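Local coordinates for protein alternansucrase (Leuconostoc mesenteroides, PDB 6HVG) that belongs to glycoside hydrolase family 70, combining a calcium-containing catalytic region built on a TIM-type barrel with cell-wall-binding-type repeats, at residues Leu382-Asn387 and Asp1289-Phe1294; Asn1043-Gly1048 and Ser1081-Pro1086. All blocks are in the same frame, centred on the assembly; numbering follows the deposited sequence.

Interaction 1 (Leu382-Asn387 and Asp1289-Phe1294)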
# COMPACT_ATOMS: atom_id res chain seq x y z
N LEU A 382 50.33 1.95 5.30
CA LEU A 382 50.18 3.39 5.05
C LEU A 382 50.94 3.73 3.76
O LEU A 382 52.11 3.40 3.64
CB LEU A 382 50.66 4.22 6.23
CG LEU A 382 50.26 5.70 6.21
CD1 LEU A 382 48.73 5.87 6.22
CD2 LEU A 382 50.85 6.40 7.43
N VAL A 383 50.25 4.35 2.81
CA VAL A 383 50.89 4.78 1.58
C VAL A 383 50.48 6.19 1.22
O VAL A 383 49.39 6.63 1.52
CB VAL A 383 50.61 3.86 0.37
CG1 VAL A 383 51.19 2.48 0.60
CG2 VAL A 383 49.14 3.81 0.04
N SER A 384 51.39 6.89 0.58
CA SER A 384 51.14 8.22 0.07
C SER A 384 50.57 8.13 -1.33
O SER A 384 51.01 7.32 -2.14
CB SER A 384 52.45 8.99 0.03
OG SER A 384 52.22 10.37 -0.20
N GLN A 385 49.58 8.94 -1.61
CA GLN A 385 48.91 8.86 -2.89
C GLN A 385 49.38 9.91 -3.87
O GLN A 385 49.18 9.74 -5.09
CB GLN A 385 47.40 8.97 -2.66
CG GLN A 385 46.82 7.73 -1.98
CD GLN A 385 45.32 7.67 -2.01
OE1 GLN A 385 44.74 6.96 -2.82
NE2 GLN A 385 44.69 8.44 -1.13
N SER A 386 50.01 10.98 -3.37
CA SER A 386 50.42 12.07 -4.24
C SER A 386 51.50 11.66 -5.24
O SER A 386 52.39 10.87 -4.92
CB SER A 386 50.87 13.28 -3.42
OG SER A 386 51.98 12.98 -2.62
N ASN A 387 51.38 12.18 -6.46
CA ASN A 387 52.32 11.92 -7.53
C ASN A 387 52.30 13.07 -8.56
O ASN A 387 51.82 14.15 -8.24
CB ASN A 387 52.03 10.53 -8.12
CG ASN A 387 50.63 10.42 -8.72
OD1 ASN A 387 49.93 11.41 -8.94
ND2 ASN A 387 50.26 9.21 -9.06
N ASP A 1289 48.84 15.99 0.31
CA ASP A 1289 49.15 14.57 0.32
C ASP A 1289 48.22 13.78 1.21
O ASP A 1289 48.10 14.07 2.39
CB ASP A 1289 50.58 14.34 0.79
CG ASP A 1289 50.96 12.87 0.81
OD1 ASP A 1289 50.50 12.09 -0.04
OD2 ASP A 1289 51.78 12.49 1.66
N ALA A 1290 47.52 12.82 0.61
CA ALA A 1290 46.55 12.01 1.30
C ALA A 1290 47.16 10.66 1.52
O ALA A 1290 47.50 9.99 0.57
CB ALA A 1290 45.28 11.88 0.45
N GLN A 1291 47.34 10.25 2.77
CA GLN A 1291 47.91 8.96 3.04
C GLN A 1291 46.80 8.06 3.47
O GLN A 1291 45.88 8.48 4.18
CB GLN A 1291 48.96 9.07 4.14
CG GLN A 1291 50.13 9.91 3.70
CD GLN A 1291 51.15 10.08 4.80
OE1 GLN A 1291 50.82 10.51 5.91
NE2 GLN A 1291 52.40 9.75 4.50
N THR A 1292 46.87 6.81 3.05
CA THR A 1292 45.78 5.90 3.32
C THR A 1292 46.27 4.53 3.70
O THR A 1292 47.18 4.01 3.08
CB THR A 1292 44.77 5.87 2.15
OG1 THR A 1292 43.67 5.02 2.46
CG2 THR A 1292 45.44 5.39 0.90
N GLY A 1293 45.66 3.94 4.71
CA GLY A 1293 46.00 2.60 5.11
C GLY A 1293 46.09 2.48 6.60
O GLY A 1293 45.91 3.47 7.34
N PHE A 1294 46.42 1.27 7.03
CA PHE A 1294 46.61 0.95 8.41
C PHE A 1294 48.10 1.06 8.75
O PHE A 1294 48.93 0.47 8.07
CB PHE A 1294 46.16 -0.48 8.68
CG PHE A 1294 44.74 -0.75 8.37
CD1 PHE A 1294 44.35 -1.02 7.09
CD2 PHE A 1294 43.76 -0.78 9.38
CE1 PHE A 1294 43.01 -1.28 6.80
CE2 PHE A 1294 42.43 -1.05 9.09
CZ PHE A 1294 42.06 -1.29 7.80

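Interaction 2 (Asn1043-Gly1048 and Ser1081-Pro1086)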
# COMPACT_ATOMS: atom_id res chain seq x y z
N ASN A 1043 -30.89 16.74 1.19
CA ASN A 1043 -29.75 16.89 0.30
C ASN A 1043 -29.24 15.59 -0.26
O ASN A 1043 -29.43 14.54 0.33
CB ASN A 1043 -28.62 17.59 1.01
CG ASN A 1043 -28.92 19.03 1.28
OD1 ASN A 1043 -28.78 19.88 0.40
ND2 ASN A 1043 -29.38 19.33 2.50
N VAL A 1044 -28.63 15.66 -1.43
CA VAL A 1044 -27.93 14.53 -2.03
C VAL A 1044 -26.66 15.05 -2.68
O VAL A 1044 -26.70 16.01 -3.47
CB VAL A 1044 -28.77 13.85 -3.12
CG1 VAL A 1044 -28.00 12.71 -3.73
CG2 VAL A 1044 -30.09 13.37 -2.55
N ILE A 1045 -25.53 14.43 -2.35
CA ILE A 1045 -24.26 14.79 -2.98
C ILE A 1045 -23.98 13.84 -4.12
O ILE A 1045 -24.24 12.65 -4.00
CB ILE A 1045 -23.09 14.68 -1.99
CG1 ILE A 1045 -23.34 15.55 -0.76
CG2 ILE A 1045 -21.80 15.13 -2.64
CD1 ILE A 1045 -22.41 15.26 0.38
N TYR A 1046 -23.48 14.36 -5.21
CA TYR A 1046 -23.08 13.53 -6.32
C TYR A 1046 -21.59 13.65 -6.45
O TYR A 1046 -21.07 14.75 -6.69
CB TYR A 1046 -23.76 13.98 -7.60
CG TYR A 1046 -23.41 13.22 -8.84
CD1 TYR A 1046 -23.81 11.91 -9.01
CD2 TYR A 1046 -22.71 13.83 -9.87
CE1 TYR A 1046 -23.51 11.21 -10.17
CE2 TYR A 1046 -22.42 13.14 -11.04
CZ TYR A 1046 -22.82 11.83 -11.18
OH TYR A 1046 -22.52 11.16 -12.34
N GLU A 1047 -20.90 12.53 -6.25
CA GLU A 1047 -19.47 12.49 -6.45
C GLU A 1047 -19.27 12.19 -7.91
O GLU A 1047 -19.43 11.04 -8.33
CB GLU A 1047 -18.92 11.37 -5.61
CG GLU A 1047 -17.41 11.29 -5.63
CD GLU A 1047 -16.92 10.01 -4.99
OE1 GLU A 1047 -17.68 9.03 -5.02
OE2 GLU A 1047 -15.81 9.99 -4.43
N GLY A 1048 -18.96 13.22 -8.69
CA GLY A 1048 -19.11 13.16 -10.15
C GLY A 1048 -17.82 13.03 -10.96
O GLY A 1048 -17.56 13.86 -11.80
N SER A 1081 -25.78 19.13 -4.07
CA SER A 1081 -24.35 19.48 -4.18
C SER A 1081 -23.56 18.55 -5.09
O SER A 1081 -23.69 17.34 -5.03
CB SER A 1081 -23.70 19.51 -2.81
OG SER A 1081 -22.43 20.13 -2.90
N PHE A 1082 -22.72 19.14 -5.95
CA PHE A 1082 -21.94 18.41 -6.92
C PHE A 1082 -20.49 18.36 -6.46
O PHE A 1082 -19.81 19.39 -6.39
CB PHE A 1082 -22.01 19.09 -8.28
CG PHE A 1082 -21.68 18.17 -9.44
CD1 PHE A 1082 -20.37 17.81 -9.72
CD2 PHE A 1082 -22.69 17.68 -10.25
CE1 PHE A 1082 -20.09 16.97 -10.77
CE2 PHE A 1082 -22.41 16.85 -11.32
CZ PHE A 1082 -21.12 16.50 -11.58
N GLU A 1083 -20.02 17.17 -6.11
CA GLU A 1083 -18.63 17.01 -5.70
C GLU A 1083 -17.82 16.80 -6.94
O GLU A 1083 -17.91 15.75 -7.58
CB GLU A 1083 -18.46 15.83 -4.73
CG GLU A 1083 -17.12 15.79 -4.04
CD GLU A 1083 -16.81 14.43 -3.43
OE1 GLU A 1083 -17.70 13.85 -2.77
OE2 GLU A 1083 -15.66 13.94 -3.62
N LEU A 1084 -17.06 17.83 -7.31
CA LEU A 1084 -16.18 17.80 -8.49
C LEU A 1084 -14.83 17.23 -8.10
O LEU A 1084 -14.38 17.41 -6.98
CB LEU A 1084 -15.97 19.22 -9.03
CG LEU A 1084 -17.17 19.90 -9.66
CD1 LEU A 1084 -17.21 21.36 -9.33
CD2 LEU A 1084 -17.19 19.72 -11.17
N ALA A 1085 -14.18 16.58 -9.05
CA ALA A 1085 -12.82 16.10 -8.87
C ALA A 1085 -11.90 17.25 -8.46
O ALA A 1085 -12.25 18.42 -8.65
CB ALA A 1085 -12.32 15.46 -10.14
N PRO A 1086 -10.74 16.92 -7.86
CA PRO A 1086 -9.74 17.95 -7.57
C PRO A 1086 -9.20 18.52 -8.86
O PRO A 1086 -8.77 17.77 -9.75
CB PRO A 1086 -8.65 17.18 -6.84
CG PRO A 1086 -8.82 15.76 -7.28
CD PRO A 1086 -10.31 15.60 -7.38
O HOH W 1 -15.81 16.51 -11.51

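Interaction 1 (Leu382-Asn387 and Asp1289-Phe1294)
Val383 and Thr1292 form the hydrogen-bonded pair of a short two-stranded antiparallel ribbon that joins chain regions some 900 residues apart; the centre of the contact lies about 49 Å from the centre of the chain. Two backbone bonds define the pair: Val383 N to Thr1292 O (3.1 Å) and Thr1292 N to Val383 O (3.0 Å). Ser384 faces Gln1291 in the adjoining non-hydrogen-bonded pair, and Gln385 N to Ala1290 O (3.2 Å) adds a third backbone bond next to it. In Asp1289, CG is anti to the backbone N (chi1 -179°), which carries the carboxylate carbon to the side of two serines. Its OD1 lies beside both hydroxyls: the modelled distance to Ser384 OG is too short to be reliable, and Ser386 OG donates a weak bond (3.1 Å). On the face shared by Val383 and Thr1292, the methyl CG2 of Thr1292 meets the amide end of Gln385, 3.7 Å from its CD. Leu382 CD1 reaches Gln1291 CB at 3.8 Å. Gly1293 turns the corner with phi 137°, a backbone region suited to glycine. Beyond the ribbon, Gln385 OE1 is hydrogen-bonded to Asn478 ND2 and NE2 to Ile1306 O, Thr1292 OG1 binds Tyr1304 O, and Gln474 of helix 474-495 touches both side chains.

Interaction 2 (Asn1043-Gly1048 and Ser1081-Pro1086)
The ring of Tyr1046 turns its CD2 edge toward one face of the Phe1082 ring, whose CE2 and CZ lie at the tyrosine edge near its plane. This is an offset edge-to-face pair, with centroids 5.1 Å apart and planes at 66°; CD2 of Tyr1046 comes within 3.4 Å of CE2 of Phe1082. Phe1074 of helix 1063-1075 stacks on Tyr1046 and meets Phe1082 edge-to-face, while Gly1048 CA approaches Phe1082 CE1 obliquely. These rings lie on the helix-facing side of two neighbouring parallel strands in the TIM-type barrel, 1045-1047 and 1081-1083, joined through that helix as a beta-alpha-beta unit. The strand axes approach to 4.7 Å and differ by 20° in direction. Tyr1046 holds the ladder in both directions: its N donates to Ser1081 O (3.0 Å), and its O accepts from Glu1083 N (2.7 Å). On the other face, Glu1047 and Glu1083 extend side by side, each with CG anti to the backbone N. Glu1047 OE2 and Glu1083 OE2 are 4.0 Å apart. Arg823, salt-bridged to Glu1083 OE1, may temper this proximity of like charges; Glu1047 OE2 is hydrogen-bonded to His752 ND1. Farther along, Gly1048 N donates to Glu1083 O, and one water bridges the two segments, donating to Gly1048 O (3.2 Å) and accepting from Ala1085 N (3.0 Å).

In the fold
From the N terminus, the chain first reaches 382-387, on strand 383-384, the first half of interaction 1. Its partner, 1289-1294, arrives only after 901 intervening residues, so this contact closes a very long loop that contains the calcium-site residues and all eight strands of the parallel sheet. Interaction 2 is nested inside that loop and closes a much shorter one: 32 residues, including helix 1063-1075, separate its segments. The two do not touch. The centres of interactions 1 and 2 are about 70 Å apart, on opposite sides of the chain's centre. Interaction 1 ties strands 383-384 and 1291-1292 into a two-stranded sheet beside helix 474-495, whereas interaction 2 pairs adjacent strands within the barrel.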